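Side-chain contacts in cAMP factor (Mobiluncus curtisii, PDB 6JLC), which probably acts as a secreted pore-forming toxin that contributes to the co-haemolytic (CAMP) reaction: residues S30-K34 / A35-K39; N164-V167 / A168-K171. All blocks are in the same frame, centred on the assembly; numbering follows the deposited sequence.

In the fold
Interaction 1 (30-39) and interaction 2 (164-171) are both local, built from neighbours along one continuous run of chain, and their centres lie 24 Å apart in this all-helical C-terminal part of the protein. The first is the partly buried connection between helix 8-31 and helix 41-59, about 7 Å from the centre of the chain; the second is a surface contact near the C-terminal end of helix 152-173, about 22 Å from that centre. Helix 152-173 links them, since its first turn packs on the connection through Ile-152 and Tyr-153. Their chemistry differs accordingly: turn bonds, a probable water bridge and an indole inside, charged side chains and a bound acetate outside.

Interaction 1: S30-K34 / A35-K39; sequences SEEPK and ADWSK
A type I beta turn from Glu-32 to Ala-35, followed by a short 3-10 segment, carries the chain from helix 8-31 toward helix 41-59. The turn is closed by Ala-35 N, which donates to Glu-32 O at 3.0 Å from above the carbonyl plane rather than within it. A water also donates to Glu-32 O and accepts from Trp-37 NE1, but its 2.5 Å from Trp-37 NE1 is unusually short and the bridge should be read with caution. The CB of Ala-35 lies over one face of the Trp-37 ring, 3.2 Å above its plane and offset toward the rim. At the ring edge, Glu-32 OE1 comes near CZ2 of Trp-37 at 3.9 Å, with the carboxylate plane almost perpendicular to the indole (89°). Trp-37 CG sits between its backbone N and carbonyl carbon (chi1 56°), a rotamer that brings the indole back against the CB of Ala-35 and the carboxylate of Glu-32. Ser-38 takes the same first torsion, and its OG donates to Ala-35 O at 2.8 Å; Ser-38 N reaches that oxygen from the same face at 3.2 Å, so two donors of one residue grip a single carbonyl. The OG of Ser-38 also lies 3.2 Å from Pro-33 O. Around the turn, Trp-37 packs on Val-85, Ser-88 and Ala-89 of helix 68-91 and its ring meets that of Tyr-153, whose hydroxyl is hydrogen-bonded to Asp-36 OD2. Glu-32 OE2 lies close to the like-charged Asp-156 and has a long, weak ion pair with Arg-93, a setting that might raise the pKa of one of the two acids. The carbonyl of Glu-32 thus closes the turn and, probably through the water, faces the indole.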
ATOM      1  N   SER A  30       1.477   1.728  -5.591  1.00 39.84           N
ATOM      2  CA  SER A  30       0.871   2.605  -6.586  1.00 45.40           C
ATOM      3  C   SER A  30       0.025   3.691  -5.928  1.00 45.95           C
ATOM      4  O   SER A  30       0.033   4.846  -6.364  1.00 47.96           O
ATOM      5  CB  SER A  30       0.028   1.765  -7.546  1.00 46.28           C
ATOM      6  OG  SER A  30      -1.003   2.529  -8.132  1.00 64.41           O
ATOM      7  N   GLU A  31      -0.703   3.342  -4.868  1.00 39.03           N
ATOM      8  CA  GLU A  31      -1.593   4.309  -4.235  1.00 43.64           C
ATOM      9  C   GLU A  31      -0.880   5.189  -3.214  1.00 44.91           C
ATOM     10  O   GLU A  31      -1.335   6.309  -2.943  1.00 42.62           O
ATOM     11  CB  GLU A  31      -2.758   3.584  -3.562  1.00 50.08           C
ATOM     12  CG  GLU A  31      -3.830   3.119  -4.518  1.00 60.75           C
ATOM     13  CD  GLU A  31      -4.646   1.988  -3.938  1.00 73.82           C
ATOM     14  OE1 GLU A  31      -4.326   1.552  -2.810  1.00 76.56           O
ATOM     15  OE2 GLU A  31      -5.613   1.544  -4.596  1.00 79.52           O
ATOM     16  N   GLU A  32       0.215   4.713  -2.614  1.00 34.46           N
ATOM     17  CA  GLU A  32       0.885   5.445  -1.543  1.00 38.31           C
ATOM     18  C   GLU A  32       2.397   5.435  -1.772  1.00 43.51           C
ATOM     19  O   GLU A  32       3.158   4.937  -0.947  1.00 36.41           O
ATOM     20  CB  GLU A  32       0.521   4.841  -0.182  1.00 33.90           C
ATOM     21  CG  GLU A  32      -1.000   4.637   0.003  1.00 42.34           C
ATOM     22  CD  GLU A  32      -1.484   4.888   1.424  1.00 48.76           C
ATOM     23  OE1 GLU A  32      -2.068   3.965   2.032  1.00 46.76           O
ATOM     24  OE2 GLU A  32      -1.279   6.011   1.936  1.00 47.09           O
ATOM     25  N   PRO A  33       2.854   6.023  -2.887  1.00 46.11           N
ATOM     26  CA  PRO A  33       4.277   5.858  -3.270  1.00 42.89           C
ATOM     27  C   PRO A  33       5.268   6.445  -2.282  1.00 38.80           C
ATOM     28  O   PRO A  33       6.416   5.981  -2.221  1.00 43.33           O
ATOM     29  CB  PRO A  33       4.356   6.580  -4.625  1.00 41.37           C
ATOM     30  CG  PRO A  33       3.222   7.563  -4.596  1.00 41.32           C
ATOM     31  CD  PRO A  33       2.118   6.866  -3.848  1.00 42.64           C
ATOM     32  N   LYS A  34       4.878   7.466  -1.526  1.00 36.27           N
ATOM     33  CA  LYS A  34       5.768   8.096  -0.564  1.00 42.97           C
ATOM     34  C   LYS A  34       5.638   7.497   0.834  1.00 47.07           C
ATOM     35  O   LYS A  34       6.188   8.059   1.786  1.00 47.70           O
ATOM     36  CB  LYS A  34       5.506   9.606  -0.523  1.00 42.42           C
ATOM     37  CG  LYS A  34       5.869  10.352  -1.813  1.00 48.06           C
ATOM     38  CD  LYS A  34       5.435  11.818  -1.720  1.00 57.43           C
ATOM     39  CE  LYS A  34       5.951  12.645  -2.890  1.00 62.61           C
ATOM     40  NZ  LYS A  34       5.491  14.065  -2.797  1.00 66.38           N
ATOM     41  N   ALA A  35       4.927   6.375   0.978  1.00 40.55           N
ATOM     42  CA  ALA A  35       4.751   5.768   2.292  1.00 38.43           C
ATOM     43  C   ALA A  35       6.095   5.414   2.910  1.00 37.34           C
ATOM     44  O   ALA A  35       7.045   5.048   2.218  1.00 39.48           O
ATOM     45  CB  ALA A  35       3.867   4.530   2.201  1.00 34.74           C
ATOM     46  N   ASP A  36       6.169   5.541   4.239  1.00 38.64           N
ATOM     47  CA  ASP A  36       7.394   5.195   4.953  1.00 43.99           C
ATOM     48  C   ASP A  36       7.762   3.724   4.757  1.00 45.17           C
ATOM     49  O   ASP A  36       8.948   3.379   4.697  1.00 43.42           O
ATOM     50  CB  ASP A  36       7.227   5.522   6.442  1.00 44.60           C
ATOM     51  CG  ASP A  36       6.985   7.007   6.693  1.00 52.65           C
ATOM     52  OD1 ASP A  36       7.978   7.764   6.752  1.00 52.01           O
ATOM     53  OD2 ASP A  36       5.806   7.420   6.814  1.00 49.92           O
ATOM     54  N   TRP A  37       6.760   2.849   4.632  1.00 39.89           N
ATOM     55  CA  TRP A  37       7.026   1.421   4.487  1.00 38.35           C
ATOM     56  C   TRP A  37       7.612   1.045   3.125  1.00 42.07           C
ATOM     57  O   TRP A  37       8.149  -0.060   2.987  1.00 43.85           O
ATOM     58  CB  TRP A  37       5.742   0.625   4.742  1.00 37.53           C
ATOM     59  CG  TRP A  37       4.573   1.002   3.867  1.00 47.78           C
ATOM     60  CD1 TRP A  37       4.498   0.910   2.500  1.00 46.90           C
ATOM     61  CD2 TRP A  37       3.302   1.518   4.303  1.00 53.33           C
ATOM     62  NE1 TRP A  37       3.264   1.341   2.064  1.00 50.02           N
ATOM     63  CE2 TRP A  37       2.511   1.717   3.148  1.00 51.30           C
ATOM     64  CE3 TRP A  37       2.758   1.836   5.557  1.00 60.01           C
ATOM     65  CZ2 TRP A  37       1.208   2.227   3.208  1.00 54.41           C
ATOM     66  CZ3 TRP A  37       1.457   2.334   5.615  1.00 57.32           C
ATOM     67  CH2 TRP A  37       0.698   2.520   4.448  1.00 55.83           C
ATOM     68  N   SER A  38       7.537   1.920   2.122  1.00 38.89           N
ATOM     69  CA  SER A  38       7.899   1.545   0.758  1.00 37.09           C
ATOM     70  C   SER A  38       9.348   1.865   0.405  1.00 38.02           C
ATOM     71  O   SER A  38       9.745   1.686  -0.757  1.00 32.56           O
ATOM     72  CB  SER A  38       6.956   2.227  -0.242  1.00 40.70           C
ATOM     73  OG  SER A  38       7.093   3.630  -0.178  1.00 50.15           O
ATOM     74  N   LYS A  39      10.150   2.309   1.379  1.00 38.23           N
ATOM     75  CA  LYS A  39      11.525   2.718   1.096  1.00 42.02           C
ATOM     76  C   LYS A  39      12.302   1.651   0.325  1.00 38.41           C
ATOM     77  O   LYS A  39      13.010   1.966  -0.636  1.00 38.14           O
ATOM     78  CB  LYS A  39      12.237   3.066   2.405  1.00 42.31           C
ATOM     79  CG  LYS A  39      13.618   3.677   2.225  1.00 52.23           C
ATOM     80  CD  LYS A  39      14.277   3.929   3.574  1.00 54.69           C
ATOM     81  CE  LYS A  39      15.672   4.511   3.415  1.00 61.12           C
ATOM     82  NZ  LYS A  39      16.307   4.790   4.735  1.00 64.70           N
TER
HETATM   83  O   HOH W   1       3.363   1.995  -0.328  1.00 46.74           O

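Interaction 2: N164-V167 / A168-K171; sequences NTRV and ARDK. With ACT (acetate ion), chain B.
Arg-166 and Arg-169 run side by side, pointing the same way, and the longer reach belongs to Arg-166. Arg-166 CB lies over one face of the Arg-169 guanidinium, 3.6 Å from NH2. Arg-166 CG is still beside that group, 3.8 Å from Arg-169 NH2, and has already come to 3.5 Å from O of a bound acetate, probably from the crystallisation liquor. From CG to NE the chain is extended, which carries CD past the same oxygen and brings the guanidinium edge to the anion. There Arg-166 NE donates to acetate O at 2.9 Å and Arg-166 NH2 to acetate OXT at 2.8 Å, the latter nearly straight, so the two carboxylate oxygens are held by two N-H groups of one arginine. Arg-169 NH1 donates to acetate O as well, and the two guanidinium planes stand 40° apart with the anion joining them. All this rides on successive turns of helix 152-173, where the amides of Ala-168 and Arg-169 bond to the carbonyls of Asn-164 and Thr-165, and a wider pi-type turn begins at Arg-169. Arg-166 also makes a cation-pi contact with Trp-163, while Arg-169 NH1 has a further partner in Asn-186 OD1 on helix 179-197. A bend at chi3 (56°) turns the Arg-169 guanidinium toward Arg-166, with Arg-169 NE beside Asp-170 and in a salt bridge with Asp-170 OD1 at 3.0 Å through a weak hydrogen bond. The negative charges of Asp-170 and the acetate would probably ease the proximity of the two arginines. One turn on from Val-167, Lys-171 bends at its last two torsions to lay NZ 3.3 Å from Val-167 CG1, so the ammonium end rests against a methyl group.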
ATOM      1  N   ASN A 164     -10.354   9.317  -8.588  1.00 34.93           N
ATOM      2  CA  ASN A 164     -11.689   8.753  -8.756  1.00 27.44           C
ATOM      3  C   ASN A 164     -12.611   9.733  -9.458  1.00 40.03           C
ATOM      4  O   ASN A 164     -13.433   9.334 -10.298  1.00 41.50           O
ATOM      5  CB  ASN A 164     -12.299   8.367  -7.407  1.00 35.96           C
ATOM      6  CG  ASN A 164     -11.753   7.071  -6.861  1.00 47.83           C
ATOM      7  OD1 ASN A 164     -11.177   6.266  -7.595  1.00 51.49           O
ATOM      8  ND2 ASN A 164     -11.943   6.851  -5.561  1.00 50.97           N
ATOM      9  N   THR A 165     -12.502  11.028  -9.123  1.00 32.68           N
ATOM     10  CA  THR A 165     -13.399  12.013  -9.726  1.00 28.49           C
ATOM     11  C   THR A 165     -13.037  12.254 -11.181  1.00 31.70           C
ATOM     12  O   THR A 165     -13.924  12.409 -12.027  1.00 31.92           O
ATOM     13  CB  THR A 165     -13.368  13.323  -8.932  1.00 29.73           C
ATOM     14  OG1 THR A 165     -13.676  13.048  -7.561  1.00 32.08           O
ATOM     15  CG2 THR A 165     -14.372  14.322  -9.479  1.00 30.91           C
ATOM     16  N   ARG A 166     -11.740  12.283 -11.490  1.00 39.30           N
ATOM     17  CA  ARG A 166     -11.312  12.432 -12.880  1.00 35.82           C
ATOM     18  C   ARG A 166     -11.799  11.267 -13.734  1.00 35.72           C
ATOM     19  O   ARG A 166     -12.333  11.465 -14.829  1.00 37.94           O
ATOM     20  CB  ARG A 166      -9.789  12.535 -12.944  1.00 33.25           C
ATOM     21  CG  ARG A 166      -9.217  13.829 -12.428  1.00 31.13           C
ATOM     22  CD  ARG A 166      -7.718  13.686 -12.255  1.00 32.61           C
ATOM     23  NE  ARG A 166      -7.082  14.981 -12.083  1.00 32.36           N
ATOM     24  CZ  ARG A 166      -5.942  15.170 -11.428  1.00 35.11           C
ATOM     25  NH1 ARG A 166      -5.297  14.137 -10.891  1.00 32.95           N
ATOM     26  NH2 ARG A 166      -5.440  16.389 -11.323  1.00 35.73           N
ATOM     27  N   VAL A 167     -11.607  10.038 -13.246  1.00 43.10           N
ATOM     28  CA  VAL A 167     -12.037   8.862 -13.997  1.00 50.49           C
ATOM     29  C   VAL A 167     -13.536   8.920 -14.255  1.00 45.15           C
ATOM     30  O   VAL A 167     -13.993   8.777 -15.394  1.00 50.62           O
ATOM     31  CB  VAL A 167     -11.639   7.574 -13.256  1.00 50.45           C
ATOM     32  CG1 VAL A 167     -12.449   6.391 -13.778  1.00 54.94           C
ATOM     33  CG2 VAL A 167     -10.152   7.316 -13.408  1.00 51.59           C
ATOM     34  N   ALA A 168     -14.322   9.151 -13.200  1.00 42.44           N
ATOM     35  CA  ALA A 168     -15.771   9.244 -13.353  1.00 40.65           C
ATOM     36  C   ALA A 168     -16.180  10.427 -14.220  1.00 44.84           C
ATOM     37  O   ALA A 168     -17.186  10.352 -14.940  1.00 43.21           O
ATOM     38  CB  ALA A 168     -16.441   9.340 -11.980  1.00 38.79           C
ATOM     39  N   ARG A 169     -15.422  11.522 -14.180  1.00 39.93           N
ATOM     40  CA  ARG A 169     -15.781  12.678 -14.998  1.00 36.49           C
ATOM     41  C   ARG A 169     -15.692  12.351 -16.483  1.00 44.92           C
ATOM     42  O   ARG A 169     -16.559  12.750 -17.266  1.00 48.20           O
ATOM     43  CB  ARG A 169     -14.874  13.861 -14.659  1.00 41.23           C
ATOM     44  CG  ARG A 169     -14.923  14.992 -15.678  1.00 42.30           C
ATOM     45  CD  ARG A 169     -13.594  15.742 -15.727  1.00 34.16           C
ATOM     46  NE  ARG A 169     -12.461  14.865 -16.004  1.00 34.03           N
ATOM     47  CZ  ARG A 169     -11.193  15.175 -15.744  1.00 39.55           C
ATOM     48  NH1 ARG A 169     -10.884  16.342 -15.190  1.00 36.87           N
ATOM     49  NH2 ARG A 169     -10.228  14.311 -16.027  1.00 41.21           N
ATOM     50  N   ASP A 170     -14.648  11.620 -16.881  1.00 51.38           N
ATOM     51  CA  ASP A 170     -14.432  11.320 -18.291  1.00 58.39           C
ATOM     52  C   ASP A 170     -15.421  10.283 -18.807  1.00 64.50           C
ATOM     53  O   ASP A 170     -15.718  10.258 -20.007  1.00 63.82           O
ATOM     54  CB  ASP A 170     -13.001  10.828 -18.496  1.00 57.01           C
ATOM     55  CG  ASP A 170     -11.963  11.883 -18.160  1.00 59.76           C
ATOM     56  OD1 ASP A 170     -12.221  13.086 -18.409  1.00 59.64           O
ATOM     57  OD2 ASP A 170     -10.887  11.497 -17.649  1.00 66.41           O
ATOM     58  N   LYS A 171     -15.937   9.425 -17.925  1.00 67.88           N
ATOM     59  CA  LYS A 171     -16.853   8.364 -18.321  1.00 67.64           C
ATOM     60  C   LYS A 171     -18.318   8.764 -18.241  1.00 69.49           C
ATOM     61  O   LYS A 171     -19.144   8.165 -18.940  1.00 78.69           O
ATOM     62  CB  LYS A 171     -16.624   7.117 -17.463  1.00 63.39           C
ATOM     63  CG  LYS A 171     -15.284   6.451 -17.715  1.00 68.63           C
ATOM     64  CD  LYS A 171     -15.295   4.990 -17.297  1.00 72.40           C
ATOM     65  CE  LYS A 171     -13.996   4.618 -16.589  1.00 73.10           C
ATOM     66  NZ  LYS A 171     -14.235   3.998 -15.257  1.00 70.66           N
TER
HETATM   67  C   ACT B 301      -7.976  18.134 -13.269  1.00 34.05           C
HETATM   68  O   ACT B 301      -8.365  16.995 -13.666  1.00 32.37           O
HETATM   69  OXT ACT B 301      -6.925  18.424 -12.649  1.00 31.40           O
HETATM   70  CH3 ACT B 301      -8.913  19.346 -13.562  1.00 27.94           C